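Long-range contacts in cellulosomal-scaffolding protein A (Clostridium thermocellum, PDB 4B9F), which probably binds crystalline cellulose through its family 3a carbohydrate-binding module, so anchoring the cellulosome and its enzymes to the substrate: residues Lys36-Tyr41 / Thr142-Gly147; Lys75-Lys80 / Tyr91-Phe96; Leu2-Tyr7 / Phe22-Thr27. All blocks are in the same frame, centred on the assembly; numbering follows the deposited sequence.

Interaction 1: Lys36-Tyr41 / Thr142-Gly147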
ATOM      1  N   LYS A  36       0.628   3.933  13.793  1.00 13.80           N
ATOM      2  CA  LYS A  36      -0.279   5.025  13.442  1.00 13.93           C
ATOM      3  C   LYS A  36      -0.323   5.314  11.940  1.00 11.22           C
ATOM      4  O   LYS A  36      -1.093   6.165  11.503  1.00 13.33           O
ATOM      5  CB  LYS A  36       0.124   6.311  14.171  1.00 19.26           C
ATOM      6  CG  LYS A  36       0.382   6.151  15.654  1.00 26.84           C
ATOM      7  CD  LYS A  36      -0.892   5.839  16.409  1.00 34.84           C
ATOM      8  CE  LYS A  36      -0.657   5.926  17.911  1.00 41.68           C
ATOM      9  NZ  LYS A  36      -1.877   5.602  18.696  1.00 45.25           N
ATOM     10  N   LEU A  37       0.496   4.616  11.150  1.00 10.80           N
ATOM     11  CA  LEU A  37       0.597   4.890   9.719  1.00 11.03           C
ATOM     12  C   LEU A  37      -0.343   4.009   8.915  1.00  9.69           C
ATOM     13  O   LEU A  37      -0.381   2.794   9.107  1.00 10.60           O
ATOM     14  CB  LEU A  37       2.024   4.663   9.229  1.00 11.33           C
ATOM     15  CG  LEU A  37       2.270   4.940   7.743  1.00 12.96           C
ATOM     16  CD1 LEU A  37       2.076   6.423   7.413  1.00 14.56           C
ATOM     17  CD2 LEU A  37       3.665   4.483   7.339  1.00 15.28           C
ATOM     18  N   THR A  38      -1.118   4.620   8.024  1.00  9.72           N
ATOM     19  CA  THR A  38      -1.920   3.835   7.094  1.00 10.37           C
ATOM     20  C   THR A  38      -1.653   4.286   5.661  1.00  8.79           C
ATOM     21  O   THR A  38      -1.315   5.453   5.420  1.00  9.63           O
ATOM     22  CB  THR A  38      -3.424   3.918   7.397  1.00 11.39           C
ATOM     23  OG1 THR A  38      -3.824   5.290   7.416  1.00 11.72           O
ATOM     24  CG2 THR A  38      -3.749   3.263   8.737  1.00 12.04           C
ATOM     25  N   LEU A  39      -1.789   3.349   4.724  1.00  8.74           N
ATOM     26  CA  LEU A  39      -1.567   3.592   3.308  1.00  8.22           C
ATOM     27  C   LEU A  39      -2.811   3.154   2.554  1.00  8.29           C
ATOM     28  O   LEU A  39      -3.418   2.130   2.899  1.00  9.76           O
ATOM     29  CB  LEU A  39      -0.368   2.770   2.818  1.00  9.21           C
ATOM     30  CG  LEU A  39       0.922   2.942   3.624  1.00 10.94           C
ATOM     31  CD1 LEU A  39       1.981   1.927   3.173  1.00 11.50           C
ATOM     32  CD2 LEU A  39       1.462   4.343   3.497  1.00 13.74           C
ATOM     33  N   ARG A  40      -3.190   3.896   1.516  1.00  8.66           N
ATOM     34  CA  ARG A  40      -4.382   3.538   0.755  1.00  8.64           C
ATOM     35  C   ARG A  40      -4.066   3.316  -0.711  1.00  8.18           C
ATOM     36  O   ARG A  40      -3.361   4.120  -1.341  1.00  9.28           O
ATOM     37  CB  ARG A  40      -5.467   4.616   0.879  1.00  8.41           C
ATOM     38  CG  ARG A  40      -5.946   4.841   2.274  1.00  9.95           C
ATOM     39  CD  ARG A  40      -7.090   5.836   2.335  1.00  9.70           C
ATOM     40  NE  ARG A  40      -7.411   6.108   3.727  1.00  9.85           N
ATOM     41  CZ  ARG A  40      -8.285   7.019   4.135  1.00 10.04           C
ATOM     42  NH1 ARG A  40      -8.967   7.741   3.252  1.00 10.55           N
ATOM     43  NH2 ARG A  40      -8.485   7.197   5.435  1.00 12.17           N
ATOM     44  N   TYR A  41      -4.597   2.208  -1.235  1.00  9.15           N
ATOM     45  CA  TYR A  41      -4.534   1.866  -2.646  1.00  8.81           C
ATOM     46  C   TYR A  41      -5.969   1.800  -3.180  1.00  7.81           C
ATOM     47  O   TYR A  41      -6.739   0.931  -2.779  1.00  8.54           O
ATOM     48  CB  TYR A  41      -3.816   0.518  -2.836  1.00  8.58           C
ATOM     49  CG  TYR A  41      -3.733   0.119  -4.289  1.00  8.39           C
ATOM     50  CD1 TYR A  41      -2.706   0.591  -5.097  1.00  9.03           C
ATOM     51  CD2 TYR A  41      -4.701  -0.701  -4.875  1.00  9.77           C
ATOM     52  CE1 TYR A  41      -2.633   0.259  -6.438  1.00  9.34           C
ATOM     53  CE2 TYR A  41      -4.634  -1.039  -6.217  1.00  9.45           C
ATOM     54  CZ  TYR A  41      -3.595  -0.555  -6.990  1.00  9.38           C
ATOM     55  OH  TYR A  41      -3.497  -0.856  -8.323  1.00 10.78           O
ATOM     56  N   THR A 142      -2.218   7.285  -1.102  1.00  9.99           N
ATOM     57  CA  THR A 142      -2.173   8.227   0.009  1.00  9.71           C
ATOM     58  C   THR A 142      -1.652   7.572   1.287  1.00  9.76           C
ATOM     59  O   THR A 142      -1.648   6.335   1.421  1.00  9.72           O
ATOM     60  CB  THR A 142      -3.558   8.829   0.278  1.00 11.39           C
ATOM     61  OG1 THR A 142      -4.496   7.767   0.485  1.00 10.01           O
ATOM     62  CG2 THR A 142      -4.010   9.673  -0.910  1.00 12.52           C
ATOM     63  N   ALA A 143      -1.212   8.414   2.219  1.00  9.26           N
ATOM     64  CA  ALA A 143      -0.738   7.968   3.519  1.00  9.53           C
ATOM     65  C   ALA A 143      -1.281   8.888   4.591  1.00 10.34           C
ATOM     66  O   ALA A 143      -1.372  10.111   4.388  1.00 11.02           O
ATOM     67  CB  ALA A 143       0.785   7.939   3.567  1.00 10.93           C
ATOM     68  N   TYR A 144      -1.633   8.287   5.727  1.00 10.69           N
ATOM     69  CA  TYR A 144      -2.190   9.001   6.873  1.00 11.36           C
ATOM     70  C   TYR A 144      -1.419   8.607   8.121  1.00 12.05           C
ATOM     71  O   TYR A 144      -1.042   7.445   8.276  1.00 12.44           O
ATOM     72  CB  TYR A 144      -3.673   8.665   7.062  1.00 11.74           C
ATOM     73  CG  TYR A 144      -4.541   9.096   5.904  1.00 10.65           C
ATOM     74  CD1 TYR A 144      -4.551   8.378   4.713  1.00 11.44           C
ATOM     75  CD2 TYR A 144      -5.346  10.232   5.991  1.00 12.19           C
ATOM     76  CE1 TYR A 144      -5.322   8.774   3.642  1.00 12.15           C
ATOM     77  CE2 TYR A 144      -6.132  10.636   4.927  1.00 12.85           C
ATOM     78  CZ  TYR A 144      -6.114   9.905   3.756  1.00 13.13           C
ATOM     79  OH  TYR A 144      -6.878  10.302   2.689  1.00 13.94           O
ATOM     80  N   LEU A 145      -1.179   9.575   9.001  1.00 11.91           N
ATOM     81  CA  LEU A 145      -0.538   9.292  10.279  1.00 14.39           C
ATOM     82  C   LEU A 145      -1.526   9.695  11.361  1.00 14.93           C
ATOM     83  O   LEU A 145      -1.893  10.869  11.462  1.00 16.18           O
ATOM     84  CB  LEU A 145       0.770  10.078  10.410  1.00 16.62           C
ATOM     85  CG  LEU A 145       1.694   9.705  11.570  1.00 20.04           C
ATOM     86  CD1 LEU A 145       2.124   8.239  11.473  1.00 20.23           C
ATOM     87  CD2 LEU A 145       2.911  10.619  11.602  1.00 24.46           C
ATOM     88  N   ASN A 146      -1.973   8.717  12.144  1.00 17.96           N
ATOM     89  CA  ASN A 146      -3.030   8.933  13.125  1.00 22.85           C
ATOM     90  C   ASN A 146      -4.262   9.571  12.482  1.00 21.77           C
ATOM     91  O   ASN A 146      -4.914  10.431  13.078  1.00 24.57           O
ATOM     92  CB  ASN A 146      -2.519   9.780  14.295  1.00 30.81           C
ATOM     93  CG  ASN A 146      -3.293   9.537  15.573  1.00 40.72           C
ATOM     94  OD1 ASN A 146      -3.989   8.531  15.711  1.00 43.47           O
ATOM     95  ND2 ASN A 146      -3.170  10.456  16.522  1.00 43.27           N
ATOM     96  N   GLY A 147      -4.562   9.155  11.253  1.00 20.07           N
ATOM     97  CA  GLY A 147      -5.736   9.634  10.541  1.00 20.99           C
ATOM     98  C   GLY A 147      -5.561  10.973   9.846  1.00 20.58           C
ATOM     99  O   GLY A 147      -6.498  11.474   9.212  1.00 21.55           O
TER
HETATM  100  O   HOH W   1      -3.523   6.598   9.984  1.00 14.94           O
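R40 reaches across its partner T142 and lays its guanidinium on the ring of Y144. Starting at the backbone, R40 CB sits 3.3 Å from T142 OG1, a hydroxyl hydrogen-bonded to the OH of Y42. CG is anti to the carbonyl carbon (chi1 -61°), and from there the chain runs extended to NE. CG still passes by T142 OG1, while CD reaches the ring, 3.7 Å from Y144 CE1. NE comes closer, 3.4 Å from Y144 CE1. CZ then stands over the face, 3.9 Å from the centroid of the Y144 ring, with the two planes at 22°: a stacked cation-pi pair. At the tips, NH2 lies over the ring centre, whereas NH1 is near Y144 OH but at too poor an angle for a hydrogen bond.

The strands pair antiparallel. T38 and Y144 exchange two backbone hydrogen bonds; at R40 and T142 the bond from T142 N to R40 O is weak, at 3.4 Å. Where 37-43 begins and 142-145 ends, a water donates to K36 O, accepts from G147 N and also bonds T38 OG1. On the buried face, L39 CD2 packs 3.7 Å from A143 CB.

Strand 37-43 runs between 88-96 and 142-145 in the five-stranded sheet; R40, on the outer side with Y144, also touches Y91, and L39 leans on F22 and V24 of 20-26 in the facing sheet of the beta sandwich.

Interaction 2: Lys75-Lys80 / Tyr91-Phe96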
ATOM      1  N   LYS A  75      -0.872  -5.403   8.062  1.00  9.32           N
ATOM      2  CA  LYS A  75      -2.277  -5.769   7.977  1.00  9.50           C
ATOM      3  C   LYS A  75      -2.940  -5.089   6.794  1.00  8.20           C
ATOM      4  O   LYS A  75      -2.576  -3.968   6.430  1.00  9.94           O
ATOM      5  CB  LYS A  75      -3.013  -5.337   9.246  1.00 13.16           C
ATOM      6  CG  LYS A  75      -2.485  -5.937  10.537  1.00 18.68           C
ATOM      7  CD  LYS A  75      -3.257  -5.423  11.746  1.00 27.45           C
ATOM      8  CE  LYS A  75      -2.927  -3.971  12.050  1.00 33.26           C
ATOM      9  NZ  LYS A  75      -3.659  -3.496  13.255  1.00 39.01           N
ATOM     10  N   GLY A  76      -3.971  -5.727   6.250  1.00  8.80           N
ATOM     11  CA  GLY A  76      -4.740  -5.134   5.176  1.00  8.93           C
ATOM     12  C   GLY A  76      -6.223  -5.277   5.411  1.00  9.05           C
ATOM     13  O   GLY A  76      -6.703  -6.339   5.816  1.00  9.72           O
ATOM     14  N   THR A  77      -6.946  -4.192   5.155  1.00  8.60           N
ATOM     15  CA  THR A  77      -8.389  -4.159   5.292  1.00 10.03           C
ATOM     16  C   THR A  77      -8.982  -3.506   4.046  1.00  8.66           C
ATOM     17  O   THR A  77      -8.331  -2.678   3.404  1.00 10.63           O
ATOM     18  CB  THR A  77      -8.796  -3.328   6.527  1.00 15.78           C
ATOM     19  OG1 THR A  77      -7.902  -3.588   7.614  1.00 17.39           O
ATOM     20  CG2 THR A  77     -10.201  -3.683   6.941  1.00 19.36           C
ATOM     21  N   PHE A  78     -10.225  -3.853   3.710  1.00  9.54           N
ATOM     22  CA  PHE A  78     -10.864  -3.330   2.513  1.00  9.03           C
ATOM     23  C   PHE A  78     -11.977  -2.385   2.900  1.00 10.81           C
ATOM     24  O   PHE A  78     -12.839  -2.727   3.715  1.00 12.09           O
ATOM     25  CB  PHE A  78     -11.367  -4.469   1.631  1.00 10.35           C
ATOM     26  CG  PHE A  78     -10.264  -5.333   1.153  1.00  9.58           C
ATOM     27  CD1 PHE A  78      -9.586  -5.016  -0.008  1.00 10.51           C
ATOM     28  CD2 PHE A  78      -9.853  -6.429   1.889  1.00  9.20           C
ATOM     29  CE1 PHE A  78      -8.518  -5.789  -0.440  1.00 10.76           C
ATOM     30  CE2 PHE A  78      -8.791  -7.202   1.467  1.00 10.20           C
ATOM     31  CZ  PHE A  78      -8.125  -6.883   0.299  1.00 10.77           C
ATOM     32  N   VAL A  79     -11.934  -1.184   2.337  1.00  9.45           N
ATOM     33  CA  VAL A  79     -12.896  -0.149   2.687  1.00 11.13           C
ATOM     34  C   VAL A  79     -13.653   0.312   1.449  1.00 10.39           C
ATOM     35  O   VAL A  79     -13.049   0.745   0.468  1.00 11.05           O
ATOM     36  CB  VAL A  79     -12.187   1.059   3.320  1.00 11.55           C
ATOM     37  CG1 VAL A  79     -13.201   2.164   3.674  1.00 13.03           C
ATOM     38  CG2 VAL A  79     -11.389   0.631   4.547  1.00 14.04           C
ATOM     39  N   LYS A  80     -14.978   0.215   1.497  1.00 11.80           N
ATOM     40  CA  LYS A  80     -15.807   0.705   0.400  1.00 12.36           C
ATOM     41  C   LYS A  80     -15.921   2.222   0.447  1.00 12.16           C
ATOM     42  O   LYS A  80     -16.098   2.815   1.520  1.00 14.94           O
ATOM     43  CB  LYS A  80     -17.214   0.110   0.478  1.00 15.43           C
ATOM     44  CG  LYS A  80     -17.253  -1.394   0.361  1.00 17.69           C
ATOM     45  CD  LYS A  80     -18.681  -1.896   0.494  1.00 21.24           C
ATOM     46  CE  LYS A  80     -18.733  -3.414   0.602  1.00 24.37           C
ATOM     47  NZ  LYS A  80     -20.110  -3.881   0.910  1.00 29.96           N
ATOM     48  N   TYR A  91     -10.864   1.046  -1.353  1.00  8.43           N
ATOM     49  CA  TYR A  91      -9.421   1.021  -1.165  1.00  8.63           C
ATOM     50  C   TYR A  91      -8.973  -0.088  -0.249  1.00  8.67           C
ATOM     51  O   TYR A  91      -9.681  -0.485   0.684  1.00  9.90           O
ATOM     52  CB  TYR A  91      -8.846   2.371  -0.707  1.00  8.15           C
ATOM     53  CG  TYR A  91      -9.373   2.942   0.592  1.00  9.86           C
ATOM     54  CD1 TYR A  91      -8.740   2.675   1.805  1.00 10.51           C
ATOM     55  CD2 TYR A  91     -10.454   3.816   0.594  1.00 10.23           C
ATOM     56  CE1 TYR A  91      -9.207   3.238   3.002  1.00 10.76           C
ATOM     57  CE2 TYR A  91     -10.919   4.379   1.775  1.00 11.10           C
ATOM     58  CZ  TYR A  91     -10.293   4.094   2.970  1.00 10.92           C
ATOM     59  OH  TYR A  91     -10.756   4.667   4.134  1.00 12.19           O
ATOM     60  N   LEU A  92      -7.799  -0.617  -0.558  1.00  8.65           N
ATOM     61  CA  LEU A  92      -7.062  -1.401   0.406  1.00  8.34           C
ATOM     62  C   LEU A  92      -6.380  -0.424   1.347  1.00  8.30           C
ATOM     63  O   LEU A  92      -5.717   0.528   0.908  1.00  8.91           O
ATOM     64  CB  LEU A  92      -6.010  -2.245  -0.306  1.00  8.51           C
ATOM     65  CG  LEU A  92      -4.914  -2.848   0.575  1.00  8.91           C
ATOM     66  CD1 LEU A  92      -5.460  -4.000   1.409  1.00 10.42           C
ATOM     67  CD2 LEU A  92      -3.727  -3.313  -0.259  1.00 10.84           C
ATOM     68  N   GLU A  93      -6.576  -0.628   2.642  1.00  8.12           N
ATOM     69  CA  GLU A  93      -5.854   0.124   3.645  1.00  8.69           C
ATOM     70  C   GLU A  93      -4.827  -0.779   4.284  1.00  8.39           C
ATOM     71  O   GLU A  93      -5.181  -1.817   4.863  1.00  9.09           O
ATOM     72  CB  GLU A  93      -6.796   0.648   4.719  1.00 10.39           C
ATOM     73  CG  GLU A  93      -6.079   1.535   5.720  1.00 12.65           C
ATOM     74  CD  GLU A  93      -6.822   1.671   7.030  1.00 18.70           C
ATOM     75  OE1 GLU A  93      -6.874   0.677   7.793  1.00 21.70           O
ATOM     76  OE2 GLU A  93      -7.342   2.774   7.299  1.00 17.59           O
ATOM     77  N   ILE A  94      -3.560  -0.401   4.151  1.00  8.34           N
ATOM     78  CA  ILE A  94      -2.466  -1.122   4.777  1.00  8.47           C
ATOM     79  C   ILE A  94      -2.152  -0.430   6.096  1.00  9.33           C
ATOM     80  O   ILE A  94      -2.053   0.801   6.155  1.00 10.01           O
ATOM     81  CB  ILE A  94      -1.217  -1.181   3.856  1.00 10.42           C
ATOM     82  CG1 ILE A  94      -1.525  -2.033   2.617  1.00 12.05           C
ATOM     83  CG2 ILE A  94      -0.025  -1.747   4.622  1.00 12.85           C
ATOM     84  CD1 ILE A  94      -0.422  -2.039   1.571  1.00 13.44           C
ATOM     85  N   SER A  95      -2.005  -1.230   7.145  1.00  8.97           N
ATOM     86  CA  SER A  95      -1.637  -0.733   8.462  1.00  9.55           C
ATOM     87  C   SER A  95      -0.590  -1.656   9.090  1.00  9.72           C
ATOM     88  O   SER A  95      -0.214  -2.686   8.503  1.00  9.79           O
ATOM     89  CB  SER A  95      -2.874  -0.607   9.360  1.00 13.00           C
ATOM     90  OG  SER A  95      -3.519  -1.861   9.494  1.00 13.64           O
ATOM     91  N   PHE A  96      -0.125  -1.285  10.282  1.00  9.60           N
ATOM     92  CA  PHE A  96       0.997  -1.968  10.926  1.00  9.90           C
ATOM     93  C   PHE A  96       0.673  -2.215  12.383  1.00 11.15           C
ATOM     94  O   PHE A  96       0.116  -1.340  13.060  1.00 11.72           O
ATOM     95  CB  PHE A  96       2.273  -1.128  10.825  1.00 10.00           C
ATOM     96  CG  PHE A  96       2.619  -0.747   9.421  1.00 10.55           C
ATOM     97  CD1 PHE A  96       2.055   0.379   8.826  1.00 10.21           C
ATOM     98  CD2 PHE A  96       3.490  -1.528   8.674  1.00 11.38           C
ATOM     99  CE1 PHE A  96       2.342   0.715   7.515  1.00 11.51           C
ATOM    100  CE2 PHE A  96       3.796  -1.187   7.356  1.00 12.90           C
ATOM    101  CZ  PHE A  96       3.220  -0.061   6.782  1.00 13.08           C
TER
HETATM  102  O   HOH W   2      -2.305  -0.540  13.968  1.00 31.95           O
HETATM  103  O   HOH W   3      -5.506  -1.819   7.590  1.00 15.55           O
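V79 lies alongside Y91, the tight part of the contact, with its CB over one face of the ring, displaced toward the rim, 3.7 Å from the Y91 centroid and 17° off the ring normal, a CH-pi contact. CG1, anti to the backbone N (chi1 179°), carries on along the ring to its far end, 3.5 Å from Y91 OH. On the reverse face of the sheet, L92 CD1 sits over a face of the F78 ring, 4.0 Å from F78 CE1, and the same methyl group lies beside the backbone of G76. F78 is met edge-to-face by F113, and F53 of strand 51-61 touches both F78 and L92.

The two strands are the arms of a beta hairpin, 74-85 and 88-96, at one edge of the five-stranded antiparallel sheet of the beta sandwich. Six backbone hydrogen bonds tie the arms together, the straightest from E93 N to T77 O at 175°.

Toward K75 the outer face turns wet. One water donates to E93 O and E93 OE1 and accepts from S95 OG at 2.8 Å. K75 bends at chi3, bringing CE within 3.4 Å of S95 OG; its NZ has a weak bond to another water, which donates to F96 O.

Interaction 3: Leu2-Tyr7 / Phe22-Thr27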
ATOM      1  N   LEU A   2       7.237  12.521   5.360  1.00 20.34           N
ATOM      2  CA  LEU A   2       7.548  11.266   4.692  1.00 19.03           C
ATOM      3  C   LEU A   2       7.404  11.340   3.181  1.00 18.19           C
ATOM      4  O   LEU A   2       6.713  12.218   2.646  1.00 22.68           O
ATOM      5  CB  LEU A   2       6.756  10.093   5.289  1.00 23.87           C
ATOM      6  CG  LEU A   2       5.235  10.125   5.426  1.00 26.87           C
ATOM      7  CD1 LEU A   2       4.551   9.884   4.088  1.00 31.93           C
ATOM      8  CD2 LEU A   2       4.778   9.095   6.464  1.00 26.25           C
ATOM      9  N   LYS A   3       8.091  10.425   2.506  1.00 15.68           N
ATOM     10  CA  LYS A   3       8.029  10.274   1.062  1.00 16.22           C
ATOM     11  C   LYS A   3       7.446   8.898   0.773  1.00 12.92           C
ATOM     12  O   LYS A   3       7.796   7.924   1.440  1.00 14.09           O
ATOM     13  CB  LYS A   3       9.435  10.367   0.464  1.00 19.96           C
ATOM     14  CG  LYS A   3       9.518  10.004  -1.013  1.00 27.72           C
ATOM     15  CD  LYS A   3      10.891  10.307  -1.606  1.00 32.36           C
ATOM     16  CE  LYS A   3      11.983   9.422  -1.020  1.00 37.49           C
ATOM     17  NZ  LYS A   3      13.281   9.624  -1.732  1.00 41.52           N
ATOM     18  N   VAL A   4       6.567   8.816  -0.217  1.00 11.56           N
ATOM     19  CA  VAL A   4       5.981   7.539  -0.601  1.00 10.51           C
ATOM     20  C   VAL A   4       6.312   7.259  -2.058  1.00 10.75           C
ATOM     21  O   VAL A   4       6.120   8.120  -2.918  1.00 13.51           O
ATOM     22  CB  VAL A   4       4.452   7.529  -0.411  1.00 11.83           C
ATOM     23  CG1 VAL A   4       3.869   6.199  -0.884  1.00 13.32           C
ATOM     24  CG2 VAL A   4       4.092   7.812   1.050  1.00 13.29           C
ATOM     25  N   GLU A   5       6.845   6.068  -2.317  1.00 10.10           N
ATOM     26  CA  GLU A   5       7.083   5.605  -3.666  1.00 11.33           C
ATOM     27  C   GLU A   5       6.287   4.322  -3.841  1.00  9.56           C
ATOM     28  O   GLU A   5       5.970   3.637  -2.865  1.00  9.97           O
ATOM     29  CB  GLU A   5       8.562   5.332  -3.876  1.00 12.85           C
ATOM     30  CG  GLU A   5       9.435   6.542  -3.696  1.00 12.74           C
ATOM     31  CD  GLU A   5      10.890   6.156  -3.707  1.00 18.12           C
ATOM     32  OE1 GLU A   5      11.480   6.089  -4.802  1.00 25.78           O
ATOM     33  OE2 GLU A   5      11.438   5.892  -2.619  1.00 20.16           O
ATOM     34  N   PHE A   6       5.971   3.999  -5.086  1.00  9.76           N
ATOM     35  CA  PHE A   6       4.976   2.986  -5.351  1.00  9.87           C
ATOM     36  C   PHE A   6       5.122   2.406  -6.752  1.00  9.71           C
ATOM     37  O   PHE A   6       5.551   3.102  -7.670  1.00 10.86           O
ATOM     38  CB  PHE A   6       3.577   3.611  -5.233  1.00 10.43           C
ATOM     39  CG  PHE A   6       2.498   2.626  -5.498  1.00  9.98           C
ATOM     40  CD1 PHE A   6       2.102   1.761  -4.498  1.00 10.05           C
ATOM     41  CD2 PHE A   6       1.951   2.486  -6.769  1.00  9.45           C
ATOM     42  CE1 PHE A   6       1.174   0.782  -4.743  1.00 10.23           C
ATOM     43  CE2 PHE A   6       1.012   1.509  -7.030  1.00 10.18           C
ATOM     44  CZ  PHE A   6       0.627   0.648  -6.016  1.00 11.00           C
ATOM     45  N   TYR A   7       4.754   1.136  -6.912  1.00  9.61           N
ATOM     46  CA  TYR A   7       4.419   0.594  -8.231  1.00  9.20           C
ATOM     47  C   TYR A   7       3.641  -0.704  -8.067  1.00  8.89           C
ATOM     48  O   TYR A   7       3.647  -1.307  -6.985  1.00  9.86           O
ATOM     49  CB  TYR A   7       5.654   0.374  -9.124  1.00 10.21           C
ATOM     50  CG  TYR A   7       6.554  -0.794  -8.750  1.00 11.67           C
ATOM     51  CD1 TYR A   7       7.253  -0.807  -7.549  1.00 12.38           C
ATOM     52  CD2 TYR A   7       6.749  -1.856  -9.635  1.00 13.61           C
ATOM     53  CE1 TYR A   7       8.103  -1.872  -7.218  1.00 15.71           C
ATOM     54  CE2 TYR A   7       7.588  -2.917  -9.313  1.00 16.42           C
ATOM     55  CZ  TYR A   7       8.263  -2.924  -8.109  1.00 17.24           C
ATOM     56  OH  TYR A   7       9.102  -3.980  -7.805  1.00 21.33           O
ATOM     57  N   PHE A  22       4.772  -0.722  -1.934  1.00  8.89           N
ATOM     58  CA  PHE A  22       4.984   0.590  -1.331  1.00  9.16           C
ATOM     59  C   PHE A  22       6.372   0.689  -0.729  1.00  8.61           C
ATOM     60  O   PHE A  22       6.881  -0.282  -0.151  1.00  9.25           O
ATOM     61  CB  PHE A  22       4.001   0.826  -0.179  1.00  9.51           C
ATOM     62  CG  PHE A  22       2.612   1.234  -0.592  1.00  9.69           C
ATOM     63  CD1 PHE A  22       1.634   0.283  -0.824  1.00 10.71           C
ATOM     64  CD2 PHE A  22       2.267   2.582  -0.675  1.00  9.77           C
ATOM     65  CE1 PHE A  22       0.338   0.660  -1.168  1.00 11.33           C
ATOM     66  CE2 PHE A  22       0.985   2.961  -1.015  1.00 11.06           C
ATOM     67  CZ  PHE A  22       0.019   2.002  -1.259  1.00 11.12           C
ATOM     68  N   LYS A  23       6.963   1.877  -0.803  1.00  9.24           N
ATOM     69  CA  LYS A  23       8.172   2.167  -0.037  1.00  9.63           C
ATOM     70  C   LYS A  23       8.011   3.534   0.595  1.00 10.07           C
ATOM     71  O   LYS A  23       7.839   4.532  -0.111  1.00 12.23           O
ATOM     72  CB  LYS A  23       9.430   2.128  -0.910  1.00 11.69           C
ATOM     73  CG  LYS A  23      10.720   2.358  -0.114  1.00 14.40           C
ATOM     74  CD  LYS A  23      11.953   1.807  -0.819  1.00 20.64           C
ATOM     75  CE  LYS A  23      12.150   2.424  -2.178  1.00 20.81           C
ATOM     76  NZ  LYS A  23      13.517   2.099  -2.691  1.00 20.43           N
ATOM     77  N   VAL A  24       8.058   3.582   1.920  1.00  9.47           N
ATOM     78  CA  VAL A  24       7.813   4.824   2.645  1.00  9.66           C
ATOM     79  C   VAL A  24       9.082   5.212   3.387  1.00  8.97           C
ATOM     80  O   VAL A  24       9.627   4.414   4.158  1.00 10.56           O
ATOM     81  CB  VAL A  24       6.660   4.647   3.658  1.00 11.05           C
ATOM     82  CG1 VAL A  24       6.400   5.956   4.410  1.00 12.44           C
ATOM     83  CG2 VAL A  24       5.402   4.151   2.961  1.00 13.01           C
ATOM     84  N   THR A  25       9.563   6.428   3.147  1.00 10.49           N
ATOM     85  CA  THR A  25      10.812   6.883   3.741  1.00 10.34           C
ATOM     86  C   THR A  25      10.547   8.048   4.687  1.00 11.24           C
ATOM     87  O   THR A  25       9.830   8.984   4.337  1.00 11.68           O
ATOM     88  CB  THR A  25      11.808   7.327   2.647  1.00 13.08           C
ATOM     89  OG1 THR A  25      12.038   6.239   1.740  1.00 13.41           O
ATOM     90  CG2 THR A  25      13.126   7.767   3.265  1.00 14.17           C
ATOM     91  N   ASN A  26      11.142   7.996   5.875  1.00 11.40           N
ATOM     92  CA  ASN A  26      11.043   9.100   6.827  1.00 12.12           C
ATOM     93  C   ASN A  26      12.101  10.140   6.503  1.00 14.34           C
ATOM     94  O   ASN A  26      13.287   9.924   6.756  1.00 16.32           O
ATOM     95  CB  ASN A  26      11.224   8.601   8.260  1.00 12.46           C
ATOM     96  CG  ASN A  26      11.006   9.692   9.296  1.00 13.64           C
ATOM     97  OD1 ASN A  26      10.891  10.877   8.963  1.00 15.15           O
ATOM     98  ND2 ASN A  26      10.950   9.298  10.563  1.00 15.19           N
ATOM     99  N   THR A  27      11.664  11.259   5.937  1.00 15.49           N
ATOM    100  CA  THR A  27      12.569  12.327   5.520  1.00 20.95           C
ATOM    101  C   THR A  27      12.611  13.460   6.543  1.00 20.49           C
ATOM    102  O   THR A  27      13.223  14.503   6.302  1.00 22.20           O
ATOM    103  CB  THR A  27      12.170  12.891   4.144  1.00 24.82           C
ATOM    104  OG1 THR A  27      10.799  13.302   4.177  1.00 29.55           O
ATOM    105  CG2 THR A  27      12.342  11.833   3.056  1.00 26.03           C
TER
HETATM  106  O   HOH W   4      10.195   6.261  -0.204  1.00 14.54           O
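E5, F22 and K3 give up the most surface where strand 2-8 lies antiparallel beside 20-26, in one of the two sheets of a jelly-roll beta sandwich, the fold of family 3 modules. F22 serves the buried face. The edge of the F6 ring points into it, a T-shaped pair with centroids 4.8 Å apart and planes at 64°; F6 CD1 stands over the centre of the F22 ring. V4 CG1 meets the same ring at its edge, in plane, 4.0 Å from F22 CD2. F22 is thus held from two directions by its neighbouring strand, while L39 of the facing sheet closes on it from across the sandwich. F6 in turn meets the rings of Y41 and W138.

E5 and K3 lie on the other face, among polar groups. E5 and K23 run side by side, but the carboxylate touches the lysine's carbon chain rather than its amine: E5 OE2 is 3.6 Å from K23 CE and 4.3 Å from K23 NZ, too far for a salt bridge, although the opposite charges should still attract. K3 CB packs 4.2 Å from T27 CG2.

Paired backbone hydrogen bonds link K3 with T25 and E5 with K23. Between E5 and T25 sits a water, 2.7 Å from E5 OE2, 2.9 Å from K23 O and 2.7 Å from T25 OG1.

In the fold
Interactions 1 and 2 belong to one sheet, their centres about 10 Å apart: L39 O and I94 N, 2.8 Å apart, and Y41 O and L92 N probably form the hydrogen bonds that join them. On its outer face R40 CZ lies 3.4 Å from Y91 OH. Interaction 3 lies in the facing sheet, its centre about 12 Å from that of interaction 1 and 17 Å from that of interaction 2. The core between the sheets is shared, with Y41 CE1 3.3 Å from F6 CZ and I94 CD1 3.9 Å from F22 CD1. The calcium ion, bound by T44, D46, T122, N125 and D126, is about 12 Å from the F78 side chain and 13 Å from that of F6.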